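Local coordinates for protein BONZAI 1 (Arabidopsis thaliana, PDB 6KXT) that binds phospholipids in a calcium-dependent manner, here represented by a C2 domain, and negatively regulates cell death and defense responses in the plant, at residues T14-R19 with K102-L107; F18-L23 with L60-K65; K31-L36 with C85-S90; Q115-S120 with S133-D138. All coordinates share one frame; numbering follows the deposited sequence. Where two conformers were deposited one is given.

Interaction 1: T14-R19 with K102-L107; sequences TEIVFR and KSLSDL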
loop_
_atom_site.group_PDB
_atom_site.type_symbol
_atom_site.label_atom_id
_atom_site.label_comp_id
_atom_site.label_asym_id
_atom_site.label_seq_id
_atom_site.Cartn_x
_atom_site.Cartn_y
_atom_site.Cartn_z
ATOM N N THR A 14 -5.827 -0.403 -12.519
ATOM C CA THR A 14 -4.535 0.231 -12.218
ATOM C C THR A 14 -3.519 -0.856 -11.834
ATOM O O THR A 14 -3.779 -1.612 -10.868
ATOM C CB THR A 14 -4.698 1.288 -11.128
ATOM O OG1 THR A 14 -5.691 2.224 -11.552
ATOM C CG2 THR A 14 -3.412 2.032 -10.872
ATOM N N GLU A 15 -2.401 -0.896 -12.529
ATOM C CA GLU A 15 -1.288 -1.808 -12.204
ATOM C C GLU A 15 -0.243 -0.988 -11.444
ATOM O O GLU A 15 0.226 0.056 -11.956
ATOM C CB GLU A 15 -0.728 -2.366 -13.510
ATOM C CG GLU A 15 0.464 -3.263 -13.242
ATOM C CD GLU A 15 1.069 -3.898 -14.482
ATOM O OE1 GLU A 15 0.489 -3.724 -15.568
ATOM O OE2 GLU A 15 2.086 -4.573 -14.348
ATOM N N ILE A 16 0.179 -1.463 -10.280
ATOM C CA ILE A 16 1.106 -0.726 -9.390
ATOM C C ILE A 16 2.218 -1.636 -8.931
ATOM O O ILE A 16 1.957 -2.763 -8.465
ATOM C CB ILE A 16 0.383 -0.126 -8.161
ATOM C CG1 ILE A 16 -0.842 0.688 -8.594
ATOM C CG2 ILE A 16 1.403 0.688 -7.344
ATOM C CD1 ILE A 16 -1.538 1.449 -7.473
ATOM N N VAL A 17 3.452 -1.186 -9.075
ATOM C CA VAL A 17 4.638 -1.846 -8.463
ATOM C C VAL A 17 5.022 -0.960 -7.277
ATOM O O VAL A 17 5.399 0.223 -7.466
ATOM C CB VAL A 17 5.804 -2.047 -9.440
ATOM C CG1 VAL A 17 7.056 -2.492 -8.683
ATOM C CG2 VAL A 17 5.441 -3.033 -10.543
ATOM N N PHE A 18 4.948 -1.501 -6.080
ATOM C CA PHE A 18 5.366 -0.890 -4.813
ATOM C C PHE A 18 6.764 -1.329 -4.427
ATOM O O PHE A 18 7.167 -2.468 -4.660
ATOM C CB PHE A 18 4.416 -1.294 -3.686
ATOM C CG PHE A 18 3.021 -0.735 -3.791
ATOM C CD1 PHE A 18 2.807 0.614 -3.538
ATOM C CD2 PHE A 18 1.933 -1.541 -4.046
ATOM C CE1 PHE A 18 1.514 1.132 -3.521
ATOM C CE2 PHE A 18 0.642 -1.018 -4.021
ATOM C CZ PHE A 18 0.446 0.317 -3.780
ATOM N N ARG A 19 7.486 -0.383 -3.838
ATOM C CA ARG A 19 8.847 -0.616 -3.322
ATOM C C ARG A 19 8.924 0.023 -1.943
ATOM O O ARG A 19 8.330 1.119 -1.742
ATOM C CB ARG A 19 9.859 0.015 -4.270
ATOM C CG ARG A 19 11.263 0.096 -3.703
ATOM C CD ARG A 19 12.192 0.589 -4.820
ATOM N NE ARG A 19 12.015 1.992 -5.219
ATOM C CZ ARG A 19 12.589 3.008 -4.605
ATOM N NH1 ARG A 19 13.313 2.827 -3.509
ATOM N NH2 ARG A 19 12.441 4.233 -5.083
ATOM N N LYS A 102 -3.500 6.774 1.398
ATOM C CA LYS A 102 -3.327 7.469 0.105
ATOM C C LYS A 102 -4.408 6.971 -0.842
ATOM O O LYS A 102 -4.723 5.794 -0.824
ATOM C CB LYS A 102 -1.973 7.121 -0.523
ATOM C CG LYS A 102 -0.752 7.730 0.143
ATOM C CD LYS A 102 -0.465 9.115 -0.391
ATOM C CE LYS A 102 0.345 9.971 0.547
ATOM N NZ LYS A 102 -0.448 10.418 1.711
ATOM N N SER A 103 -4.874 7.809 -1.751
ATOM C CA SER A 103 -5.742 7.381 -2.856
ATOM C C SER A 103 -4.908 6.916 -4.033
ATOM O O SER A 103 -3.690 7.143 -4.075
ATOM C CB SER A 103 -6.612 8.501 -3.346
ATOM O OG SER A 103 -5.812 9.556 -3.881
ATOM N N LEU A 104 -5.516 6.289 -5.015
ATOM C CA LEU A 104 -4.791 5.939 -6.255
ATOM C C LEU A 104 -4.265 7.225 -6.887
ATOM O O LEU A 104 -3.143 7.195 -7.459
ATOM C CB LEU A 104 -5.700 5.156 -7.205
ATOM C CG LEU A 104 -6.091 3.724 -6.847
ATOM C CD1 LEU A 104 -6.802 3.031 -8.011
ATOM C CD2 LEU A 104 -4.906 2.919 -6.383
ATOM N N SER A 105 -5.061 8.305 -6.898
ATOM C CA SER A 105 -4.621 9.596 -7.479
ATOM C C SER A 105 -3.315 10.013 -6.793
ATOM O O SER A 105 -2.354 10.504 -7.446
ATOM C CB SER A 105 -5.743 10.615 -7.330
ATOM O OG SER A 105 -5.309 11.831 -7.877
ATOM N N ASP A 106 -3.246 9.883 -5.488
ATOM C CA ASP A 106 -2.043 10.240 -4.700
ATOM C C ASP A 106 -0.872 9.324 -5.053
ATOM O O ASP A 106 0.263 9.820 -5.274
ATOM C CB ASP A 106 -2.326 10.054 -3.209
ATOM C CG ASP A 106 -3.327 10.990 -2.571
ATOM O OD1 ASP A 106 -3.557 12.081 -3.118
ATOM O OD2 ASP A 106 -3.867 10.600 -1.484
ATOM N N LEU A 107 -1.112 8.037 -5.199
ATOM C CA LEU A 107 -0.022 7.109 -5.571
ATOM C C LEU A 107 0.522 7.488 -6.945
ATOM O O LEU A 107 1.722 7.389 -7.168
ATOM C CB LEU A 107 -0.552 5.682 -5.553
ATOM C CG LEU A 107 -0.981 5.161 -4.164
ATOM C CD1 LEU A 107 -1.448 3.725 -4.299
ATOM C CD2 LEU A 107 0.124 5.289 -3.106
#
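The hydrophobic core of this C2 beta-sandwich includes the contact between Thr14, Ile16 and Phe18 of strand 13-21 and Leu104 and Leu107 in the first turn of helix 104-113. No hydrogen bond crosses it; the evidence is van der Waals contact among buried residues, apolar except where the Thr14 hydroxyl meets Leu104. Central Ile16 CD1, anti to CA across the CB-CG1 bond (chi2 -174°), has Leu104 CD2 at 3.8 Å and Leu107 CD1 at 3.9 Å, so one methyl meets both leucines. Leu107 CD1 also reaches the edge of the Phe18 ring, near its plane, 3.9 Å from Phe18 CZ. One face of that ring carries Ile16 CG2, 3.6 Å above its centre. At the other end of the row Leu104 CD1 slides past Thr14, with OG1 of Thr14 3.8 Å away. The leucines are presented by a capped helix start: Ser103 and Asp106 form a capping box, in which Asp106 N donates to Ser103 OG (3.0 Å) and Ser103 N to Asp106 OD2 (3.0 Å). Around this row, strand 133-143 adds Val137 and Phe140 against Ile16, while strand 67-70 brings Val67 to Phe18 and Leu69 to Leu104, setting the helix beside the sheet containing strand 13-21.

Interaction 2: F18-L23 with L60-K65; sequences FRCSNL and LNPIWK
Arg19 and Ile63 form a single beta bridge, their CA atoms 4.3 Å apart, where segments 18-23 and 60-65 run in nearly opposite directions, 167° apart end to end. Trp64 N donates to Phe18 O on one side of the bridge and Cys20 N to Pro62 O (2.9 Å) on the other; farther on, Leu23 N donates to Leu60 O (3.0 Å). Between these backbone bonds a side chain steps in: Asn61 OD1 accepts from Asn22 N at 2.9 Å, with the donor 46° above the plane of the Asn61 amide carbonyl. A water linked to both Ser21 OG and Asn61 OD1 adds to the hold on that oxygen.

Arg19 and Ile63 lie side by side, pointing the same way, with Arg19 CG 3.7 Å from Ile63 CG1. The guanidinium continues to a salt bridge with Asp138 and a cation-pi contact with Phe136. The buried sulfur of Cys20, SG, anti to its own carbonyl carbon (chi1 -61°), approaches the edge of the Trp64 indole, 3.6 Å from Trp64 CZ3. Pro62 CB lies over one indole face, offset toward the rim, while the Pro62 ring meets Leu23 tip to tip, Leu23 CD1 being 3.9 Å from Pro62 CD. The indole thus lies between Pro62 on one face and Leu36 of strand 34-40 on the other. The Asn-Pro-Ile-Trp sequence matches the Asn-Pro-x-Trp pattern that recurs in C2 domains just before a strand, here paired with strand 13-21.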
loop_
_atom_site.group_PDB
_atom_site.type_symbol
_atom_site.label_atom_id
_atom_site.label_comp_id
_atom_site.label_asym_id
_atom_site.label_seq_id
_atom_site.Cartn_x
_atom_site.Cartn_y
_atom_site.Cartn_z
ATOM N N PHE A 18 4.948 -1.501 -6.080
ATOM C CA PHE A 18 5.366 -0.890 -4.813
ATOM C C PHE A 18 6.764 -1.329 -4.427
ATOM O O PHE A 18 7.167 -2.468 -4.660
ATOM C CB PHE A 18 4.416 -1.294 -3.686
ATOM C CG PHE A 18 3.021 -0.735 -3.791
ATOM C CD1 PHE A 18 2.807 0.614 -3.538
ATOM C CD2 PHE A 18 1.933 -1.541 -4.046
ATOM C CE1 PHE A 18 1.514 1.132 -3.521
ATOM C CE2 PHE A 18 0.642 -1.018 -4.021
ATOM C CZ PHE A 18 0.446 0.317 -3.780
ATOM N N ARG A 19 7.486 -0.383 -3.838
ATOM C CA ARG A 19 8.847 -0.616 -3.322
ATOM C C ARG A 19 8.924 0.023 -1.943
ATOM O O ARG A 19 8.330 1.119 -1.742
ATOM C CB ARG A 19 9.859 0.015 -4.270
ATOM C CG ARG A 19 11.263 0.096 -3.703
ATOM C CD ARG A 19 12.192 0.589 -4.820
ATOM N NE ARG A 19 12.015 1.992 -5.219
ATOM C CZ ARG A 19 12.589 3.008 -4.605
ATOM N NH1 ARG A 19 13.313 2.827 -3.509
ATOM N NH2 ARG A 19 12.441 4.233 -5.083
ATOM N N CYS A 20 9.662 -0.555 -1.007
ATOM C CA CYS A 20 9.984 0.094 0.261
ATOM C C CYS A 20 11.487 0.293 0.394
ATOM O O CYS A 20 12.267 -0.527 -0.177
ATOM C CB CYS A 20 9.479 -0.649 1.480
ATOM S SG CYS A 20 7.678 -0.818 1.492
ATOM N N SER A 21 11.837 1.354 1.121
ATOM C CA SER A 21 13.232 1.700 1.464
ATOM C C SER A 21 13.413 1.628 2.981
ATOM O O SER A 21 12.619 2.250 3.689
ATOM C CB SER A 21 13.543 3.065 0.928
ATOM O OG SER A 21 14.929 3.310 0.925
ATOM N N ASN A 22 14.443 0.922 3.452
ATOM C CA ASN A 22 15.004 1.090 4.816
ATOM C C ASN A 22 13.962 0.644 5.856
ATOM O O ASN A 22 13.780 1.340 6.853
ATOM C CB ASN A 22 15.557 2.519 4.992
ATOM C CG ASN A 22 16.428 2.732 6.224
ATOM O OD1 ASN A 22 17.018 1.793 6.760
ATOM N ND2 ASN A 22 16.507 3.977 6.696
ATOM N N LEU A 23 13.313 -0.513 5.668
ATOM C CA LEU A 23 12.449 -1.041 6.733
ATOM C C LEU A 23 13.291 -1.259 7.997
ATOM O O LEU A 23 14.460 -1.688 7.895
ATOM C CB LEU A 23 11.809 -2.355 6.290
ATOM C CG LEU A 23 10.928 -2.267 5.053
ATOM C CD1 LEU A 23 10.269 -3.604 4.841
ATOM C CD2 LEU A 23 9.871 -1.158 5.223
ATOM N N LEU A 60 14.716 -5.857 3.601
ATOM C CA LEU A 60 14.445 -4.529 4.197
ATOM C C LEU A 60 14.263 -3.479 3.082
ATOM O O LEU A 60 13.932 -2.332 3.416
ATOM C CB LEU A 60 15.582 -4.125 5.150
ATOM C CG LEU A 60 15.867 -5.131 6.271
ATOM C CD1 LEU A 60 17.077 -4.665 7.082
ATOM C CD2 LEU A 60 14.670 -5.296 7.205
ATOM N N ASN A 61 14.396 -3.838 1.807
ATOM C CA ASN A 61 14.208 -2.910 0.667
ATOM C C ASN A 61 13.396 -3.615 -0.420
ATOM O O ASN A 61 13.848 -3.717 -1.562
ATOM C CB ASN A 61 15.540 -2.370 0.190
ATOM C CG ASN A 61 16.287 -1.690 1.299
ATOM O OD1 ASN A 61 16.074 -0.495 1.492
ATOM N ND2 ASN A 61 17.149 -2.422 2.008
ATOM N N PRO A 62 12.227 -4.192 -0.074
ATOM C CA PRO A 62 11.461 -4.986 -1.012
ATOM C C PRO A 62 10.931 -4.227 -2.235
ATOM O O PRO A 62 10.589 -3.035 -2.153
ATOM C CB PRO A 62 10.255 -5.466 -0.190
ATOM C CG PRO A 62 10.058 -4.381 0.876
ATOM C CD PRO A 62 11.513 -4.041 1.193
ATOM N N ILE A 63 10.923 -4.937 -3.363
ATOM C CA ILE A 63 10.179 -4.521 -4.594
ATOM C C ILE A 63 9.261 -5.672 -4.940
ATOM O O ILE A 63 9.742 -6.793 -5.123
ATOM C CB ILE A 63 11.107 -4.181 -5.763
ATOM C CG1 ILE A 63 12.121 -3.083 -5.437
ATOM C CG2 ILE A 63 10.248 -3.823 -6.975
ATOM C CD1 ILE A 63 13.285 -2.955 -6.431
ATOM N N TRP A 64 7.940 -5.470 -4.954
ATOM C CA TRP A 64 7.011 -6.600 -5.128
ATOM C C TRP A 64 6.568 -6.710 -6.587
ATOM O O TRP A 64 6.723 -5.719 -7.353
ATOM C CB TRP A 64 5.798 -6.459 -4.183
ATOM C CG TRP A 64 6.095 -6.697 -2.738
ATOM C CD1 TRP A 64 6.205 -7.903 -2.104
ATOM C CD2 TRP A 64 6.291 -5.680 -1.745
ATOM N NE1 TRP A 64 6.459 -7.683 -0.781
ATOM C CE2 TRP A 64 6.528 -6.341 -0.517
ATOM C CE3 TRP A 64 6.356 -4.278 -1.765
ATOM C CZ2 TRP A 64 6.679 -5.642 0.676
ATOM C CZ3 TRP A 64 6.527 -3.581 -0.579
ATOM C CH2 TRP A 64 6.708 -4.255 0.623
ATOM N N LYS A 65 5.991 -7.846 -6.902
ATOM C CA LYS A 65 5.337 -8.048 -8.222
ATOM C C LYS A 65 4.170 -7.078 -8.291
ATOM O O LYS A 65 3.616 -6.623 -7.276
ATOM C CB LYS A 65 4.905 -9.505 -8.372
ATOM C CG LYS A 65 6.042 -10.515 -8.395
ATOM C CD LYS A 65 5.566 -11.937 -8.458
ATOM C CE LYS A 65 6.727 -12.909 -8.484
ATOM N NZ LYS A 65 6.257 -14.282 -8.777
HETATM O O HOH W 1 3.383 -4.040 -6.118
HETATM O O HOH W 2 16.255 1.380 -0.889
#

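Interaction 3: K31-L36 with C85-S90; sequences KSDPFL and CSDFNS
Asp87 meets the backbone of segment 31-36 through its carboxylate. From CB the chain leaves with CG anti to the backbone N (chi1 -176°), which brings CG to 3.8 Å from Asp33 N. OD1 then accepts from Asp33 N at 2.8 Å, an almost straight bond (177°) that arrives from above the carboxylate plane, and Ser32 CA lies 3.5 Å from the same oxygen. At the other tip, a water 2.9 Å from Asp87 OD2 joins it to Lys31 O. In one of the two conformers of Asp33, its OD2 lies 4.0 Å from Asp87 OD1, so two like charges would tend to repel; Asp33 OD1 is held by Asn58 N. An alanine at Asp87 would probably leave Asp33 N without its acceptor and the water beside Lys31 O without the Asp87 carboxylate.

Next to the carboxylates the strands pair antiparallel: Phe35 and Ser86 exchange two backbone bonds, and Phe88 N donates to Asp33 O at 2.9 Å. On the face of Pro34 and Cys85, Pro34 CB packs 3.8 Å from Cys85 SG. On the other, the Phe35 ring rests on Ser86, CE1 lying 3.7 Å from Ser86 CB, and turns its edge to Phe88 N. Two aspartates brought together by the Ser-Asp-Pro-Phe sequence leading into strand 34-40 and the Asp-Phe-Asn sequence leaving strand 81-87 are consistent with the calcium-binding loops of C2 domains, which gather acidic side chains at one end of the sandwich.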
loop_
_atom_site.group_PDB
_atom_site.type_symbol
_atom_site.label_atom_id
_atom_site.label_comp_id
_atom_site.label_asym_id
_atom_site.label_seq_id
_atom_site.Cartn_x
_atom_site.Cartn_y
_atom_site.Cartn_z
ATOM N N LYS A 31 14.911 -10.401 11.020
ATOM C CA LYS A 31 14.628 -9.452 9.932
ATOM C C LYS A 31 13.164 -9.614 9.536
ATOM O O LYS A 31 12.631 -10.751 9.524
ATOM C CB LYS A 31 15.599 -9.817 8.813
ATOM C CG LYS A 31 15.849 -8.800 7.746
ATOM C CD LYS A 31 16.950 -9.229 6.756
ATOM C CE LYS A 31 18.358 -9.275 7.302
ATOM N NZ LYS A 31 19.333 -9.353 6.179
ATOM N N SER A 32 12.542 -8.542 9.095
ATOM C CA SER A 32 11.183 -8.608 8.515
ATOM C C SER A 32 11.123 -9.473 7.264
ATOM O O SER A 32 12.032 -9.478 6.457
ATOM C CB SER A 32 10.708 -7.215 8.217
ATOM O OG SER A 32 10.541 -6.438 9.415
ATOM N N ASP A 33 9.983 -10.144 7.144
ATOM C CA ASP A 33 9.527 -10.812 5.909
ATOM C C ASP A 33 8.309 -10.055 5.402
ATOM O O ASP A 33 7.177 -10.431 5.680
ATOM C CB ASP A 33 9.157 -12.264 6.178
ATOM C CG ASP A 33 10.294 -13.023 6.835
ATOM O OD1 ASP A 33 11.382 -13.060 6.244
ATOM O OD2 ASP A 33 10.052 -13.623 7.939
ATOM N N PRO A 34 8.518 -8.917 4.703
ATOM C CA PRO A 34 7.422 -8.011 4.465
ATOM C C PRO A 34 6.520 -8.365 3.275
ATOM O O PRO A 34 6.933 -8.953 2.306
ATOM C CB PRO A 34 8.136 -6.693 4.145
ATOM C CG PRO A 34 9.413 -7.128 3.498
ATOM C CD PRO A 34 9.793 -8.390 4.249
ATOM N N PHE A 35 5.285 -7.960 3.452
ATOM C CA PHE A 35 4.248 -7.919 2.417
ATOM C C PHE A 35 3.390 -6.686 2.664
ATOM O O PHE A 35 3.424 -6.054 3.757
ATOM C CB PHE A 35 3.418 -9.220 2.454
ATOM C CG PHE A 35 2.539 -9.466 3.646
ATOM C CD1 PHE A 35 3.079 -9.873 4.853
ATOM C CD2 PHE A 35 1.168 -9.256 3.593
ATOM C CE1 PHE A 35 2.284 -10.094 5.961
ATOM C CE2 PHE A 35 0.355 -9.527 4.694
ATOM C CZ PHE A 35 0.920 -9.927 5.879
ATOM N N LEU A 36 2.683 -6.309 1.583
ATOM C CA LEU A 36 1.746 -5.160 1.651
ATOM C C LEU A 36 0.309 -5.651 1.522
ATOM O O LEU A 36 0.037 -6.609 0.761
ATOM C CB LEU A 36 1.958 -4.124 0.537
ATOM C CG LEU A 36 3.336 -3.520 0.407
ATOM C CD1 LEU A 36 3.351 -2.520 -0.750
ATOM C CD2 LEU A 36 3.740 -2.863 1.692
ATOM N N CYS A 85 2.310 -2.216 5.469
ATOM C CA CYS A 85 3.405 -3.189 5.355
ATOM C C CYS A 85 3.441 -3.990 6.680
ATOM O O CYS A 85 3.416 -3.379 7.744
ATOM C CB CYS A 85 4.700 -2.449 5.080
ATOM S SG CYS A 85 6.083 -3.595 4.838
ATOM N N SER A 86 3.421 -5.312 6.560
ATOM C CA SER A 86 3.464 -6.248 7.711
ATOM C C SER A 86 4.555 -7.278 7.512
ATOM O O SER A 86 4.972 -7.604 6.374
ATOM C CB SER A 86 2.156 -6.941 7.929
ATOM O OG SER A 86 1.140 -6.000 8.231
ATOM N N ASP A 87 5.024 -7.743 8.663
ATOM C CA ASP A 87 5.999 -8.837 8.799
ATOM C C ASP A 87 5.249 -10.175 8.913
ATOM O O ASP A 87 4.552 -10.369 9.916
ATOM C CB ASP A 87 6.820 -8.612 10.060
ATOM C CG ASP A 87 7.927 -9.624 10.267
ATOM O OD1 ASP A 87 8.250 -10.360 9.341
ATOM O OD2 ASP A 87 8.518 -9.591 11.366
ATOM N N PHE A 88 5.350 -11.032 7.911
ATOM C CA PHE A 88 4.697 -12.359 7.883
ATOM C C PHE A 88 5.352 -13.268 8.930
ATOM O O PHE A 88 6.581 -13.483 8.915
ATOM C CB PHE A 88 4.812 -13.008 6.503
ATOM C CG PHE A 88 3.941 -14.233 6.388
ATOM C CD1 PHE A 88 2.618 -14.119 6.001
ATOM C CD2 PHE A 88 4.476 -15.496 6.588
ATOM C CE1 PHE A 88 1.813 -15.248 5.888
ATOM C CE2 PHE A 88 3.674 -16.622 6.471
ATOM C CZ PHE A 88 2.353 -16.493 6.108
ATOM N N ASN A 89 4.523 -13.792 9.806
ATOM C CA ASN A 89 4.978 -14.770 10.827
ATOM C C ASN A 89 4.262 -16.111 10.591
ATOM O O ASN A 89 3.021 -16.120 10.323
ATOM C CB ASN A 89 4.742 -14.184 12.226
ATOM C CG ASN A 89 5.628 -12.986 12.513
ATOM O OD1 ASN A 89 6.819 -13.024 12.226
ATOM N ND2 ASN A 89 5.072 -11.909 13.070
ATOM N N SER A 90 5.046 -17.183 10.663
ATOM C CA SER A 90 4.591 -18.591 10.504
ATOM C C SER A 90 3.449 -18.882 11.487
ATOM O O SER A 90 2.534 -19.627 11.104
ATOM C CB SER A 90 5.746 -19.559 10.684
ATOM O OG SER A 90 6.614 -19.149 11.733
HETATM O O HOH W 3 10.630 -11.544 11.309
HETATM O O HOH W 4 8.730 -13.005 10.171
#

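Interaction 4: Q115-S120 with S133-D138; sequences QGINFS and SQLFVD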
loop_
_atom_site.group_PDB
_atom_site.type_symbol
_atom_site.label_atom_id
_atom_site.label_comp_id
_atom_site.label_asym_id
_atom_site.label_seq_id
_atom_site.Cartn_x
_atom_site.Cartn_y
_atom_site.Cartn_z
ATOM N N GLN A 115 8.866 10.535 -5.691
ATOM C CA GLN A 115 8.927 10.853 -4.254
ATOM C C GLN A 115 8.322 9.682 -3.478
ATOM O O GLN A 115 7.322 9.106 -3.949
ATOM C CB GLN A 115 8.178 12.169 -3.961
ATOM C CG GLN A 115 8.924 13.429 -4.462
ATOM C CD GLN A 115 10.044 13.862 -3.545
ATOM O OE1 GLN A 115 9.778 14.467 -2.524
ATOM N NE2 GLN A 115 11.302 13.614 -3.890
ATOM N N GLY A 116 8.848 9.424 -2.307
ATOM C CA GLY A 116 8.241 8.425 -1.430
ATOM C C GLY A 116 7.294 9.044 -0.408
ATOM O O GLY A 116 7.176 10.262 -0.302
ATOM N N ILE A 117 6.661 8.180 0.331
ATOM C CA ILE A 117 5.796 8.549 1.485
ATOM C C ILE A 117 6.340 7.805 2.706
ATOM O O ILE A 117 6.409 6.556 2.651
ATOM C CB ILE A 117 4.296 8.310 1.201
ATOM C CG1 ILE A 117 3.469 8.632 2.444
ATOM C CG2 ILE A 117 3.962 6.899 0.767
ATOM C CD1 ILE A 117 3.424 10.053 2.740
ATOM N N ASN A 118 6.623 8.539 3.776
ATOM C CA ASN A 118 7.098 7.871 5.000
ATOM C C ASN A 118 5.968 7.046 5.637
ATOM O O ASN A 118 4.830 7.526 5.718
ATOM C CB ASN A 118 7.668 8.850 5.997
ATOM C CG ASN A 118 9.014 9.371 5.548
ATOM O OD1 ASN A 118 9.121 10.109 4.573
ATOM N ND2 ASN A 118 10.066 9.033 6.283
ATOM N N PHE A 119 6.273 5.851 6.075
ATOM C CA PHE A 119 5.345 5.070 6.896
ATOM C C PHE A 119 5.114 5.761 8.233
ATOM O O PHE A 119 6.020 6.443 8.739
ATOM C CB PHE A 119 5.923 3.684 7.101
ATOM C CG PHE A 119 5.790 2.730 5.939
ATOM C CD1 PHE A 119 4.547 2.328 5.489
ATOM C CD2 PHE A 119 6.883 2.215 5.274
ATOM C CE1 PHE A 119 4.386 1.427 4.430
ATOM C CE2 PHE A 119 6.734 1.316 4.225
ATOM C CZ PHE A 119 5.475 0.915 3.793
ATOM N N SER A 120 3.960 5.444 8.801
ATOM C CA SER A 120 3.738 5.793 10.222
ATOM C C SER A 120 3.068 4.674 10.977
ATOM O O SER A 120 2.691 3.645 10.400
ATOM C CB SER A 120 2.964 7.058 10.373
ATOM O OG SER A 120 1.628 6.850 9.964
ATOM N N SER A 133 11.393 4.650 7.364
ATOM C CA SER A 133 11.072 3.821 6.196
ATOM C C SER A 133 10.074 4.550 5.297
ATOM O O SER A 133 9.222 5.332 5.794
ATOM C CB SER A 133 10.603 2.477 6.569
ATOM O OG SER A 133 9.497 2.537 7.466
ATOM N N GLN A 134 10.166 4.289 4.003
ATOM C CA GLN A 134 9.354 4.927 2.937
ATOM C C GLN A 134 8.821 3.913 1.951
ATOM O O GLN A 134 9.442 2.885 1.693
ATOM C CB GLN A 134 10.140 5.995 2.192
ATOM C CG GLN A 134 10.521 7.155 3.111
ATOM C CD GLN A 134 11.476 8.139 2.500
ATOM O OE1 GLN A 134 12.425 7.730 1.821
ATOM N NE2 GLN A 134 11.247 9.416 2.740
ATOM N N LEU A 135 7.640 4.216 1.432
ATOM C CA LEU A 135 6.955 3.510 0.354
ATOM C C LEU A 135 7.096 4.358 -0.909
ATOM O O LEU A 135 6.891 5.584 -0.882
ATOM C CB LEU A 135 5.459 3.336 0.670
ATOM C CG LEU A 135 4.604 2.627 -0.375
ATOM C CD1 LEU A 135 4.923 1.168 -0.466
ATOM C CD2 LEU A 135 3.122 2.794 -0.058
ATOM N N PHE A 136 7.437 3.728 -1.996
ATOM C CA PHE A 136 7.568 4.317 -3.329
ATOM C C PHE A 136 6.670 3.593 -4.309
ATOM O O PHE A 136 6.354 2.378 -4.142
ATOM C CB PHE A 136 9.013 4.277 -3.809
ATOM C CG PHE A 136 9.953 5.168 -3.049
ATOM C CD1 PHE A 136 10.556 4.760 -1.888
ATOM C CD2 PHE A 136 10.280 6.426 -3.570
ATOM C CE1 PHE A 136 11.397 5.627 -1.180
ATOM C CE2 PHE A 136 11.136 7.263 -2.879
ATOM C CZ PHE A 136 11.687 6.865 -1.700
ATOM N N VAL A 137 6.280 4.290 -5.376
ATOM C CA VAL A 137 5.399 3.762 -6.437
ATOM C C VAL A 137 6.277 3.687 -7.695
ATOM O O VAL A 137 6.526 4.733 -8.329
ATOM C CB VAL A 137 4.148 4.626 -6.614
ATOM C CG1 VAL A 137 3.274 4.027 -7.717
ATOM C CG2 VAL A 137 3.410 4.731 -5.300
ATOM N N ASP A 138 6.852 2.518 -7.951
ATOM C CA ASP A 138 7.846 2.348 -9.048
ATOM C C ASP A 138 7.132 2.350 -10.384
ATOM O O ASP A 138 7.717 2.718 -11.395
ATOM C CB ASP A 138 8.624 1.037 -8.922
ATOM C CG ASP A 138 9.867 1.098 -8.054
ATOM O OD1 ASP A 138 10.104 2.160 -7.417
ATOM O OD2 ASP A 138 10.574 0.059 -8.041
HETATM O O HOH W 5 7.185 6.950 -5.683
#
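Asn118 and Gln134 lie side by side and point the same way, as a non-hydrogen-bonded antiparallel pair whose amide planes are 69° apart; Gln134 is extended, with CD anti to CA (chi2 171°). Gln134 NE2 donates to Asn118 OD1 at 2.9 Å; the acceptor lies in the Gln134 amide plane, whereas the donor sits 40° above the Asn118 carbonyl plane. Asn118 ND2 is bonded in turn to Leu131 O of strand 129-131. A leucine in place of Asn118 would probably leave both Gln134 NE2 and Leu131 O without these mates.

The next pair, Ile117 and Leu135, exchanges two backbone bonds, and its side chains cross with Ile117 CG2 3.9 Å from Leu135 CB. Phe119 N adds a bond to Ser133 O (3.0 Å), and its ring turns an edge to Ser133 OG, 3.4 Å from CD2, while Phe119 CZ reaches Leu135 CB at 4.0 Å. At the opposite end Gly116 CA sits over one face of the Phe136 ring, 3.4 Å above its plane and offset toward the rim, a CH-pi contact that glycine permits, since a CB here would clash with Phe136 CZ. Past it the direct pairing gives way to a water 2.8 Å from both Gln115 O and Val137 N.

The chemistry thus divides by face: amide bonding joins these inner strands at partly exposed Asn118 and Gln134, and burial in the sandwich core joins them at Leu135 and Phe119.

How the interactions relate
From the N terminus, strand 13-21 opens interaction 1 and then interaction 2. Interaction 2 is the first to close, when the loop 60-65 returns to 18-23. Interaction 3 opens inside that loop at 31-36 and closes at 85-90, so the two cross. Interaction 1 closes later, at 102-107; interaction 3 is nested inside its loop. Interaction 4 follows in series, closing a short loop between 115-120 and 133-138. Strand 13-21 of interactions 1 and 2 and both strands of interaction 4 belong to one sheet, where Arg19 O meets Phe136 N, and interaction 3 lies in the other. Leu36 against Phe18, and Cys85 against Phe119, join the sheets.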